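Local coordinates for multi-copper Oxidase CueO (Ochrobactrum, PDB 6EVG), which oxidises lignin model compounds and lignosulfonate as a laccase-like multicopper oxidase, probably passing the electrons on to molecular oxygen, at residues I191-M195 with H196-G200; A323-E326 with K327-V330. One frame throughout, in Å; residues are numbered along the deposited sequence.

Contact 1: I191-M195 with H196-G200; sequences IMDLM and HGFRG
Met192 and His196, one helical turn apart, lie side by side and point the same way. The thioether comes up to the rim of the imidazole: Met192 SD lies in the ring plane, 3.7 Å from His196 CD2, and the methyl Met192 CE is 3.5 Å from the same carbon. Bends at chi2 (-68°) and chi3 (-80°) fold the methionine back along this edge. Met195 CB sits over one face of the ring, nearer its rim than its centre, in a CH-pi contact, 4.2 Å from the His196 ring centroid. A second side-chain pair joins Asp193 to Phe198, where Asp193 OD2 stands 3.8 Å from Phe198 CD1 at the edge of the phenyl ring, and the carboxylate and ring planes are turned 71° apart. Asp193 OD2 also receives the backbone N-H of Asp190 and forms a salt bridge with Arg179, so this oxygen is held by those two residues and the phenyl edge only packs beside it.

Among the backbone bonds, His196 N donates to Met192 O at 2.9 Å, whereas Gly197 N reaches Asp193 O only weakly. A water donates to both Asp193 OD1 and Gly197 O and accepts from Arg199 N, tying the carboxylate to the departing chain. From this last turn, Met195 O is hydrogen-bonded to NE2 of the copper ligand His495. This is the C-terminal end of helix 191-196, where Gly197, with positive phi, ends the helical run close to the copper site.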
loop_
_atom_site.group_PDB
_atom_site.type_symbol
_atom_site.label_atom_id
_atom_site.label_comp_id
_atom_site.label_asym_id
_atom_site.label_seq_id
_atom_site.Cartn_x
_atom_site.Cartn_y
_atom_site.Cartn_z
ATOM N N ILE A 191 -17.656 -7.463 15.766
ATOM C CA ILE A 191 -17.171 -8.807 15.427
ATOM C C ILE A 191 -17.246 -9.057 13.925
ATOM O O ILE A 191 -16.349 -9.735 13.356
ATOM C CB ILE A 191 -17.873 -9.908 16.229
ATOM C CG1 ILE A 191 -17.077 -11.274 16.096
ATOM C CG2 ILE A 191 -19.367 -9.998 15.993
ATOM C CD1 ILE A 191 -17.223 -12.281 17.229
ATOM N N MET A 192 -18.258 -8.539 13.256
ATOM C CA MET A 192 -18.327 -8.658 11.807
ATOM C C MET A 192 -17.194 -7.928 11.116
ATOM O O MET A 192 -16.691 -8.403 10.102
ATOM C CB MET A 192 -19.698 -8.197 11.282
ATOM C CG MET A 192 -20.776 -9.252 11.545
ATOM S SD MET A 192 -20.612 -10.782 10.598
ATOM C CE MET A 192 -21.274 -10.365 8.987
ATOM N N ASP A 193 -16.799 -6.774 11.639
ATOM C CA ASP A 193 -15.626 -6.029 11.094
ATOM C C ASP A 193 -14.362 -6.823 11.272
ATOM O O ASP A 193 -13.501 -6.840 10.380
ATOM C CB ASP A 193 -15.469 -4.673 11.756
ATOM C CG ASP A 193 -16.639 -3.755 11.542
ATOM O OD1 ASP A 193 -17.215 -3.724 10.411
ATOM O OD2 ASP A 193 -16.970 -2.990 12.486
ATOM N N LEU A 194 -14.214 -7.480 12.414
ATOM C CA LEU A 194 -12.979 -8.273 12.616
ATOM C C LEU A 194 -12.978 -9.462 11.652
ATOM O O LEU A 194 -11.930 -9.852 11.123
ATOM C CB LEU A 194 -12.832 -8.753 14.057
ATOM C CG LEU A 194 -12.627 -7.679 15.071
ATOM C CD1 LEU A 194 -12.512 -8.283 16.486
ATOM C CD2 LEU A 194 -11.421 -6.761 14.744
ATOM N N MET A 195 -14.161 -10.085 11.433
ATOM C CA MET A 195 -14.225 -11.256 10.551
ATOM C C MET A 195 -14.081 -10.882 9.086
ATOM O O MET A 195 -13.413 -11.611 8.317
ATOM C CB MET A 195 -15.481 -12.030 10.765
ATOM C CG MET A 195 -15.517 -12.728 12.126
ATOM S SD MET A 195 -16.945 -13.706 12.493
ATOM C CE MET A 195 -16.672 -15.008 11.323
ATOM N N HIS A 196 -14.642 -9.773 8.658
ATOM C CA HIS A 196 -14.766 -9.454 7.206
ATOM C C HIS A 196 -13.927 -8.274 6.761
ATOM O O HIS A 196 -13.858 -8.039 5.563
ATOM C CB HIS A 196 -16.244 -9.271 6.806
ATOM C CG HIS A 196 -17.051 -10.521 7.042
ATOM N ND1 HIS A 196 -16.889 -11.672 6.298
ATOM C CD2 HIS A 196 -17.918 -10.842 8.019
ATOM C CE1 HIS A 196 -17.694 -12.623 6.762
ATOM N NE2 HIS A 196 -18.352 -12.132 7.796
ATOM N N GLY A 197 -13.333 -7.562 7.715
ATOM C CA GLY A 197 -12.642 -6.299 7.433
ATOM C C GLY A 197 -13.538 -5.112 7.701
ATOM O O GLY A 197 -14.751 -5.174 7.503
ATOM N N PHE A 198 -12.924 -4.019 8.133
ATOM C CA PHE A 198 -13.608 -2.786 8.483
ATOM C C PHE A 198 -13.722 -1.922 7.247
ATOM O O PHE A 198 -12.701 -1.483 6.703
ATOM C CB PHE A 198 -12.819 -2.062 9.558
ATOM C CG PHE A 198 -13.372 -0.760 10.053
ATOM C CD1 PHE A 198 -14.281 -0.731 11.107
ATOM C CD2 PHE A 198 -13.027 0.432 9.482
ATOM C CE1 PHE A 198 -14.736 0.473 11.650
ATOM C CE2 PHE A 198 -13.492 1.641 9.992
ATOM C CZ PHE A 198 -14.350 1.656 11.045
ATOM N N ARG A 199 -14.972 -1.604 6.857
ATOM C CA ARG A 199 -15.261 -0.707 5.716
ATOM C C ARG A 199 -16.229 0.396 6.172
ATOM O O ARG A 199 -16.978 0.242 7.139
ATOM C CB ARG A 199 -15.930 -1.465 4.565
ATOM C CG ARG A 199 -14.995 -2.480 3.924
ATOM C CD ARG A 199 -15.572 -3.307 2.776
ATOM N NE ARG A 199 -16.629 -2.749 1.964
ATOM C CZ ARG A 199 -17.448 -3.378 1.088
ATOM N NH1 ARG A 199 -17.459 -4.707 0.903
ATOM N NH2 ARG A 199 -18.297 -2.666 0.405
ATOM N N GLY A 200 -16.198 1.521 5.478
ATOM C CA GLY A 200 -17.163 2.596 5.699
ATOM C C GLY A 200 -17.690 3.152 4.411
ATOM O O GLY A 200 -17.079 2.945 3.365
HETATM O O HOH W 1 -17.090 -3.478 7.696
#

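Contact 2: A323-E326 with K327-V330; sequences APDE and KLSV
Asp325 OD1 is gripped twice by Lys327. The ammonium NZ of Lys327 forms a salt bridge with Asp325 OD1 at 3.0 Å, and the backbone N of Lys327 donates to the same oxygen, also at 3.0 Å. The two donors come from opposite faces of the carboxylate plane, each well out of it. Lys327 bends at chi3 (-58°) and chi4 (-69°), curling its chain back across the aspartate to bring NZ there, and Lys327 CE passes 3.5 Å from Asp325 OD1.

Leu328 crosses Asp325 at about a right angle, with Leu328 CD1 4.0 Å from Asp325 CB. Leu328 CG also rests 3.5 Å from Asp325 O, the carbonyl to which Leu328 N donates across 3.1 Å. One residue further on, Ser329 N donates to Glu326 O at 3.1 Å. Both of these i to i+3 bonds are nearly straight at the hydrogen (165°), as suits a short 3-10 turn. Asp325, just ahead of that turn, takes the Lys327 N-H on its side chain, closing an Asx turn.

Further out, Glu326 and Ser329 rest on Ile424, Leu328 touches Trp422, and Pro324 lies on Arg444 and Leu446, which seats the turn against two strands of the last domain. With two donors converging on one oxygen, the aspartate would be expected to stay ionised, its charge offset by the ammonium and further stabilised by the N-H at the start of the turn.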
loop_
_atom_site.group_PDB
_atom_site.type_symbol
_atom_site.label_atom_id
_atom_site.label_comp_id
_atom_site.label_asym_id
_atom_site.label_seq_id
_atom_site.Cartn_x
_atom_site.Cartn_y
_atom_site.Cartn_z
ATOM N N ALA A 323 10.285 -11.971 -18.358
ATOM C CA ALA A 323 9.330 -12.943 -17.852
ATOM C C ALA A 323 9.961 -13.679 -16.683
ATOM O O ALA A 323 11.149 -13.970 -16.681
ATOM C CB ALA A 323 8.980 -13.935 -18.959
ATOM N N PRO A 324 9.176 -14.047 -15.689
ATOM C CA PRO A 324 9.730 -14.792 -14.547
ATOM C C PRO A 324 10.192 -16.187 -14.958
ATOM O O PRO A 324 9.618 -16.827 -15.850
ATOM C CB PRO A 324 8.545 -14.841 -13.585
ATOM C CG PRO A 324 7.344 -14.670 -14.397
ATOM C CD PRO A 324 7.729 -13.834 -15.557
ATOM N N ASP A 325 11.223 -16.652 -14.269
ATOM C CA ASP A 325 11.751 -17.975 -14.528
ATOM C C ASP A 325 11.523 -18.979 -13.366
ATOM O O ASP A 325 12.261 -18.930 -12.353
ATOM C CB ASP A 325 13.233 -17.866 -14.838
ATOM C CG ASP A 325 13.856 -19.238 -15.187
ATOM O OD1 ASP A 325 13.108 -20.258 -15.259
ATOM O OD2 ASP A 325 15.050 -19.272 -15.411
ATOM N N GLU A 326 10.470 -19.796 -13.449
ATOM C CA GLU A 326 10.127 -20.727 -12.368
ATOM C C GLU A 326 11.197 -21.735 -12.076
ATOM O O GLU A 326 11.252 -22.272 -10.966
ATOM C CB GLU A 326 8.867 -21.541 -12.732
ATOM C CG GLU A 326 7.621 -20.709 -12.862
ATOM C CD GLU A 326 6.351 -21.539 -12.985
ATOM O OE1 GLU A 326 6.297 -22.699 -12.446
ATOM O OE2 GLU A 326 5.410 -20.998 -13.620
ATOM N N LYS A 327 12.102 -21.953 -13.036
ATOM C CA LYS A 327 13.170 -22.937 -12.846
ATOM C C LYS A 327 14.180 -22.525 -11.789
ATOM O O LYS A 327 14.920 -23.361 -11.309
ATOM C CB LYS A 327 13.948 -23.189 -14.124
ATOM C CG LYS A 327 13.134 -23.885 -15.200
ATOM C CD LYS A 327 13.915 -24.102 -16.512
ATOM C CE LYS A 327 14.458 -22.809 -17.152
ATOM N NZ LYS A 327 13.400 -21.920 -17.704
ATOM N N LEU A 328 14.131 -21.239 -11.391
ATOM C CA LEU A 328 15.025 -20.740 -10.361
ATOM C C LEU A 328 14.620 -21.206 -8.945
ATOM O O LEU A 328 15.401 -21.154 -8.023
ATOM C CB LEU A 328 15.030 -19.214 -10.365
ATOM C CG LEU A 328 15.693 -18.562 -11.591
ATOM C CD1 LEU A 328 15.452 -17.068 -11.577
ATOM C CD2 LEU A 328 17.174 -18.756 -11.637
ATOM N N SER A 329 13.362 -21.655 -8.790
ATOM C CA SER A 329 12.853 -22.046 -7.460
ATOM C C SER A 329 13.576 -23.224 -6.835
ATOM O O SER A 329 13.850 -24.230 -7.495
ATOM C CB SER A 329 11.384 -22.358 -7.572
ATOM O OG SER A 329 10.898 -22.676 -6.278
ATOM N N VAL A 330 13.905 -23.089 -5.533
ATOM C CA VAL A 330 14.524 -24.133 -4.780
ATOM C C VAL A 330 13.618 -24.740 -3.747
ATOM O O VAL A 330 14.050 -25.725 -3.081
ATOM C CB VAL A 330 15.830 -23.660 -4.114
ATOM C CG1 VAL A 330 16.787 -23.072 -5.146
ATOM C CG2 VAL A 330 15.552 -22.669 -2.986
#

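How the contacts relate
Contacts 1 and 2 lie far apart in a single chain, with centres 37 Å apart and nearest atoms about 30 Å apart, and they do not touch. Only residues 191-200 approach the metal, through the bond from Met195 O to His495, which binds the copper together with His434 and Cys490. Residues 323-330 sit at the surface, in the loop between strands 295-303 and 332-336; the centre of contact 2 lies 26 Å from the centre of the chain and that of contact 1 19 Å. Both nevertheless meet the C-terminal part of the chain, contact 1 through His495 and Glu494 by the copper, contact 2 through strands 422-428 and 442-448.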